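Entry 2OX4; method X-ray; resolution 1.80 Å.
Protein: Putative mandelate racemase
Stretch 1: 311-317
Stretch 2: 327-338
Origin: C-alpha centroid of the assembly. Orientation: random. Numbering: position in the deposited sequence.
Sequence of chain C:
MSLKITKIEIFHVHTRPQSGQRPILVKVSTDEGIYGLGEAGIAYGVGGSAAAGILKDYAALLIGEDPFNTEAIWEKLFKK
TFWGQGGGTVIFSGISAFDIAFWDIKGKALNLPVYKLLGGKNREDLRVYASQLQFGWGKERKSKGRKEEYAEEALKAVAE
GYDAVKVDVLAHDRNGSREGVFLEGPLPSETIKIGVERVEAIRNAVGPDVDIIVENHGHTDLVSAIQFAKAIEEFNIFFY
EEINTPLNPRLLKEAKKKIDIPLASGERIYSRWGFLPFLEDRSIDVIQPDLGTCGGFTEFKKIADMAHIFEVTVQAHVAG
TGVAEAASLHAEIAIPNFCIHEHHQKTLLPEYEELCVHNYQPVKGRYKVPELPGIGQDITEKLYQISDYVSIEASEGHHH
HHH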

ATOM      1  N   GLU C 311     -12.153 -17.901  -1.119  1.00  7.67           N
ATOM      2  CA  GLU C 311     -12.014 -19.102  -1.975  1.00  8.25           C
ATOM      3  C   GLU C 311     -10.862 -19.990  -1.480  1.00  7.99           C
ATOM      4  O   GLU C 311      -9.950 -20.389  -2.230  1.00  9.52           O
ATOM      5  N   VAL C 312     -10.925 -20.274  -0.190  1.00  6.67           N
ATOM      6  CA  VAL C 312      -9.975 -21.136   0.490  1.00  9.61           C
ATOM      7  C   VAL C 312     -10.790 -22.326   0.979  1.00  9.87           C
ATOM      8  O   VAL C 312     -11.945 -22.166   1.385  1.00  8.17           O
ATOM      9  N   THR C 313     -10.215 -23.523   0.912  1.00  8.81           N
ATOM     10  CA  THR C 313     -10.949 -24.693   1.398  1.00  7.05           C
ATOM     11  C   THR C 313     -10.271 -25.269   2.625  1.00 10.43           C
ATOM     12  O   THR C 313      -9.227 -24.777   3.033  1.00  9.79           O
ATOM     13  N   VAL C 314     -10.886 -26.287   3.229  1.00  9.03           N
ATOM     14  CA  VAL C 314     -10.543 -26.683   4.584  1.00 12.15           C
ATOM     15  C   VAL C 314     -10.248 -28.180   4.655  1.00 13.25           C
ATOM     16  O   VAL C 314     -10.989 -29.000   4.110  1.00 12.19           O
ATOM     17  N   GLN C 315      -9.155 -28.524   5.324  1.00  9.15           N
ATOM     18  CA  GLN C 315      -8.931 -29.906   5.777  1.00  9.76           C
ATOM     19  C   GLN C 315      -8.575 -29.829   7.253  1.00 10.89           C
ATOM     20  O   GLN C 315      -7.518 -29.316   7.587  1.00 11.58           O
ATOM     21  N   ALA C 316      -9.434 -30.334   8.138  1.00 10.70           N
ATOM     22  CA  ALA C 316      -9.107 -30.314   9.556  1.00 10.81           C
ATOM     23  C   ALA C 316      -7.782 -31.045   9.757  1.00  8.68           C
ATOM     24  O   ALA C 316      -7.554 -32.105   9.173  1.00  9.53           O
ATOM     25  N   HIS C 317      -6.910 -30.471  10.570  1.00 12.25           N
ATOM     26  CA  HIS C 317      -5.765 -31.224  11.064  1.00  9.96           C
ATOM     27  C   HIS C 317      -6.249 -32.222  12.097  1.00 10.73           C
ATOM     28  O   HIS C 317      -6.918 -31.849  13.070  1.00 12.68           O
ATOM     29  N   ALA C 327     -14.866 -36.024  16.241  1.00  9.15           N
ATOM     30  CA  ALA C 327     -15.278 -34.619  16.267  1.00  9.60           C
ATOM     31  C   ALA C 327     -15.024 -33.968  14.909  1.00 10.54           C
ATOM     32  O   ALA C 327     -15.891 -33.270  14.385  1.00 13.16           O
ATOM     33  N   SER C 328     -13.854 -34.241  14.323  1.00  9.63           N
ATOM     34  CA  SER C 328     -13.475 -33.618  13.047  1.00 10.38           C
ATOM     35  C   SER C 328     -14.436 -33.942  11.899  1.00 12.75           C
ATOM     36  O   SER C 328     -14.647 -33.126  11.017  1.00 10.77           O
ATOM     37  N   LEU C 329     -15.020 -35.138  11.914  1.00 10.11           N
ATOM     38  CA  LEU C 329     -15.929 -35.543  10.849  1.00  9.79           C
ATOM     39  C   LEU C 329     -17.208 -34.709  10.865  1.00  6.89           C
ATOM     40  O   LEU C 329     -17.757 -34.373   9.814  1.00  9.18           O
ATOM     41  N   HIS C 330     -17.685 -34.385  12.066  1.00  7.14           N
ATOM     42  CA  HIS C 330     -18.852 -33.510  12.216  1.00 10.17           C
ATOM     43  C   HIS C 330     -18.567 -32.110  11.687  1.00 10.06           C
ATOM     44  O   HIS C 330     -19.364 -31.568  10.916  1.00  9.19           O
ATOM     45  N   ALA C 331     -17.430 -31.549  12.089  1.00 10.05           N
ATOM     46  CA  ALA C 331     -17.035 -30.191  11.672  1.00 11.65           C
ATOM     47  C   ALA C 331     -16.929 -30.114  10.143  1.00 10.26           C
ATOM     48  O   ALA C 331     -17.456 -29.200   9.518  1.00 10.29           O
ATOM     49  N   GLU C 332     -16.276 -31.107   9.549  1.00  8.03           N
ATOM     50  CA  GLU C 332     -16.021 -31.114   8.115  1.00  8.26           C
ATOM     51  C   GLU C 332     -17.245 -31.363   7.251  1.00 12.78           C
ATOM     52  O   GLU C 332     -17.385 -30.757   6.186  1.00 10.72           O
ATOM     53  N   ILE C 333     -18.130 -32.261   7.685  1.00 10.98           N
ATOM     54  CA  ILE C 333     -19.327 -32.542   6.885  1.00 11.93           C
ATOM     55  C   ILE C 333     -20.277 -31.339   6.878  1.00 11.06           C
ATOM     56  O   ILE C 333     -21.060 -31.168   5.943  1.00 11.83           O
ATOM     57  N   ALA C 334     -20.177 -30.491   7.905  1.00  8.46           N
ATOM     58  CA  ALA C 334     -21.084 -29.343   8.050  1.00 10.89           C
ATOM     59  C   ALA C 334     -20.647 -28.066   7.314  1.00 10.63           C
ATOM     60  O   ALA C 334     -21.359 -27.052   7.369  1.00 15.17           O
ATOM     61  N   ILE C 335     -19.494 -28.089   6.652  1.00  8.89           N
ATOM     62  CA  ILE C 335     -19.022 -26.876   5.947  1.00  9.34           C
ATOM     63  C   ILE C 335     -19.068 -27.081   4.423  1.00 10.63           C
ATOM     64  O   ILE C 335     -18.802 -28.185   3.946  1.00 11.20           O
ATOM     65  N   PRO C 336     -19.422 -26.029   3.657  1.00 10.18           N
ATOM     66  CA  PRO C 336     -19.432 -26.142   2.191  1.00 12.23           C
ATOM     67  C   PRO C 336     -18.039 -26.220   1.549  1.00  8.60           C
ATOM     68  O   PRO C 336     -17.890 -26.863   0.499  1.00 11.13           O
ATOM     69  N   ASN C 337     -17.035 -25.599   2.178  1.00  9.62           N
ATOM     70  CA  ASN C 337     -15.706 -25.475   1.589  1.00  9.22           C
ATOM     71  C   ASN C 337     -14.719 -26.526   2.109  1.00 12.75           C
ATOM     72  O   ASN C 337     -13.605 -26.218   2.500  1.00  8.49           O
ATOM     73  N   PHE C 338     -15.141 -27.782   2.111  1.00 14.75           N
ATOM     74  CA  PHE C 338     -14.294 -28.892   2.545  1.00 12.62           C
ATOM     75  C   PHE C 338     -13.408 -29.373   1.391  1.00 12.56           C
ATOM     76  O   PHE C 338     -13.885 -29.515   0.267  1.00 14.54           O
TER

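The contact between residues 311-317 and 327-338 is a small, largely buried one, burying 373 Å² in all, in which a short extended segment is held to a helix and the loop that follows it by side-chain-to-backbone hydrogen bonds, one bridging water and a single apolar contact. The backbones approach most closely at the far end of the second stretch, where Val314 and Phe338 form a single beta bridge with their CA atoms 4.8 Å apart.

Asn337 is the centre of this end. Its CA-to-CB bond points toward the first stretch, and with chi1 in the p well and chi2 at -31° the amide reaches back along the extended chain, so that ND2 donates a nearly straight hydrogen bond to Val312 O at 3.0 Å (168°). The backbone of the same residue is also engaged: Val314 N lies 2.8 Å from Asn337 O, but the angle of 127° makes this hydrogen bond weak. Asn337 thus bonds to the first stretch at two points, Val312 through its side chain and, weakly, Val314 through its backbone, and its ND2 also packs 3.6 Å from Val314 CG2. Thr313, in the p rotamer, sets its CG2 methyl 4.3 Å from Asn337 CB.

The CA-to-CB bond of Val314 points sideways, yet it is the residue of its stretch most covered by the partner. Its CB lies 3.6 Å from CD1 of Ile335, and in the t rotamer its CG1 and CG2 also come within about 4.0 Å of that methyl. The CA-to-CB bond of Ile335 points toward the first stretch; chi1 p and chi2 t extend the isoleucine to place CD1 against the valine. Phe338, by contrast, has its CA-to-CB bond directed away, and its ring, with chi1 t, meets the first stretch obliquely at Val314 O.

At the helical end the main polar link is made by Glu332. Its CA-to-CB bond points sideways, but the m, t conformation of chi1 and chi2 carries the carboxylate to the first stretch. There OE2 accepts a hydrogen bond from Ala316 N at 2.9 Å. A water reinforces the link by donating to both Glu332 OE2, at 2.8 Å, and Ala316 O, at 2.6 Å. Ala316 CB points toward the helix and sits 3.3 Å from Glu332 OE2 and 4.2 Å from CB of Ser328, whose CA-to-CB bond also points toward the first stretch. The CA-to-CB bond of Gln315 points away from the second stretch; its NE2 instead donates to Ala316 O at 2.9 Å.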

ATOM      1  CB  GLU C 311     -11.899 -18.741  -3.477  1.00  6.37           C
ATOM      2  CG  GLU C 311     -13.216 -18.157  -4.031  1.00  9.90           C
ATOM      3  CD  GLU C 311     -13.167 -17.733  -5.501  1.00 16.92           C
ATOM      4  OE1 GLU C 311     -12.053 -17.603  -6.068  1.00 12.89           O
ATOM      5  OE2 GLU C 311     -14.271 -17.525  -6.081  1.00 18.53           O
ATOM      6  CB  VAL C 312      -9.330 -20.390   1.690  1.00  7.56           C
ATOM      7  CG1 VAL C 312      -8.495 -21.323   2.563  1.00  9.68           C
ATOM      8  CG2 VAL C 312      -8.456 -19.218   1.200  1.00  8.69           C
ATOM      9  CB  THR C 313     -11.147 -25.752   0.305  1.00  8.03           C
ATOM     10  OG1 THR C 313      -9.886 -26.230  -0.146  1.00 11.35           O
ATOM     11  CG2 THR C 313     -11.943 -25.175  -0.866  1.00 13.04           C
ATOM     12  CB  VAL C 314     -11.676 -26.334   5.589  1.00  8.69           C
ATOM     13  CG1 VAL C 314     -11.207 -26.588   7.020  1.00 11.38           C
ATOM     14  CG2 VAL C 314     -12.128 -24.874   5.417  1.00  9.92           C
ATOM     15  CB  GLN C 315      -7.743 -30.527   4.999  1.00  9.34           C
ATOM     16  CG  GLN C 315      -7.191 -31.850   5.624  1.00 13.48           C
ATOM     17  CD  GLN C 315      -5.716 -31.768   5.981  1.00 11.87           C
ATOM     18  OE1 GLN C 315      -4.852 -31.685   5.105  1.00 13.26           O
ATOM     19  NE2 GLN C 315      -5.422 -31.792   7.274  1.00 10.11           N
ATOM     20  CB  ALA C 316     -10.196 -30.952  10.387  1.00 14.06           C
ATOM     21  CB  HIS C 317      -4.729 -30.301  11.687  1.00 10.33           C
ATOM     22  CG  HIS C 317      -3.600 -31.029  12.340  1.00 11.63           C
ATOM     23  ND1 HIS C 317      -3.550 -31.253  13.699  1.00 13.17           N
ATOM     24  CD2 HIS C 317      -2.480 -31.590  11.823  1.00 13.79           C
ATOM     25  CE1 HIS C 317      -2.450 -31.924  13.991  1.00 17.63           C
ATOM     26  NE2 HIS C 317      -1.784 -32.140  12.871  1.00 14.77           N
ATOM     27  CB  ALA C 327     -14.556 -33.863  17.375  1.00 13.74           C
ATOM     28  CB  SER C 328     -12.038 -33.980  12.665  1.00 12.39           C
ATOM     29  OG  SER C 328     -11.934 -35.342  12.263  1.00 11.35           O
ATOM     30  CB  LEU C 329     -16.251 -37.041  10.990  1.00  8.63           C
ATOM     31  CG  LEU C 329     -15.018 -37.950  10.933  1.00 10.69           C
ATOM     32  CD1 LEU C 329     -15.392 -39.380  11.322  1.00 17.28           C
ATOM     33  CD2 LEU C 329     -14.370 -37.911   9.556  1.00 16.24           C
ATOM     34  CB  HIS C 330     -19.295 -33.445  13.670  1.00  7.77           C
ATOM     35  CG  HIS C 330     -19.855 -34.738  14.179  1.00 10.35           C
ATOM     36  ND1 HIS C 330     -21.178 -35.090  14.017  1.00  9.95           N
ATOM     37  CD2 HIS C 330     -19.265 -35.772  14.827  1.00 15.37           C
ATOM     38  CE1 HIS C 330     -21.383 -36.281  14.558  1.00  9.40           C
ATOM     39  NE2 HIS C 330     -20.238 -36.716  15.058  1.00 10.50           N
ATOM     40  CB  ALA C 331     -15.702 -29.798  12.332  1.00 11.46           C
ATOM     41  CB  GLU C 332     -14.947 -32.130   7.772  1.00  8.40           C
ATOM     42  CG  GLU C 332     -13.556 -31.711   8.243  1.00 11.19           C
ATOM     43  CD  GLU C 332     -12.522 -32.792   7.996  1.00 15.72           C
ATOM     44  OE1 GLU C 332     -12.844 -33.994   8.154  1.00 16.93           O
ATOM     45  OE2 GLU C 332     -11.383 -32.443   7.637  1.00 15.71           O
ATOM     46  CB  ILE C 333     -20.052 -33.849   7.334  1.00 12.11           C
ATOM     47  CG1 ILE C 333     -20.857 -34.436   6.166  1.00 15.47           C
ATOM     48  CG2 ILE C 333     -20.932 -33.617   8.555  1.00  9.25           C
ATOM     49  CD1 ILE C 333     -20.831 -35.943   6.112  1.00 22.21           C
ATOM     50  CB  ALA C 334     -21.313 -29.025   9.520  1.00  7.39           C
ATOM     51  CB  ILE C 335     -17.582 -26.430   6.399  1.00  9.32           C
ATOM     52  CG1 ILE C 335     -16.550 -27.547   6.171  1.00 10.48           C
ATOM     53  CG2 ILE C 335     -17.584 -25.953   7.876  1.00 10.81           C
ATOM     54  CD1 ILE C 335     -15.077 -27.092   6.319  1.00 10.61           C
ATOM     55  CB  PRO C 336     -20.179 -24.880   1.739  1.00 10.48           C
ATOM     56  CG  PRO C 336     -19.928 -23.886   2.823  1.00 10.50           C
ATOM     57  CD  PRO C 336     -19.879 -24.699   4.101  1.00  9.59           C
ATOM     58  CB  ASN C 337     -15.142 -24.029   1.699  1.00  8.25           C
ATOM     59  CG  ASN C 337     -15.089 -23.494   3.152  1.00  8.97           C
ATOM     60  OD1 ASN C 337     -15.913 -23.853   3.989  1.00  9.81           O
ATOM     61  ND2 ASN C 337     -14.118 -22.603   3.434  1.00  8.14           N
ATOM     62  CB  PHE C 338     -15.198 -30.041   3.045  1.00 11.75           C
ATOM     63  CG  PHE C 338     -14.487 -31.362   3.229  1.00 12.44           C
ATOM     64  CD1 PHE C 338     -13.662 -31.574   4.327  1.00 13.53           C
ATOM     65  CD2 PHE C 338     -14.683 -32.400   2.321  1.00 11.64           C
ATOM     66  CE1 PHE C 338     -13.021 -32.807   4.514  1.00 13.45           C
ATOM     67  CE2 PHE C 338     -14.047 -33.630   2.492  1.00 12.10           C
ATOM     68  CZ  PHE C 338     -13.218 -33.832   3.589  1.00 10.49           C
TER
HETATM   69  O   HOH W   1      -9.104 -33.955   8.279  1.00 16.42           O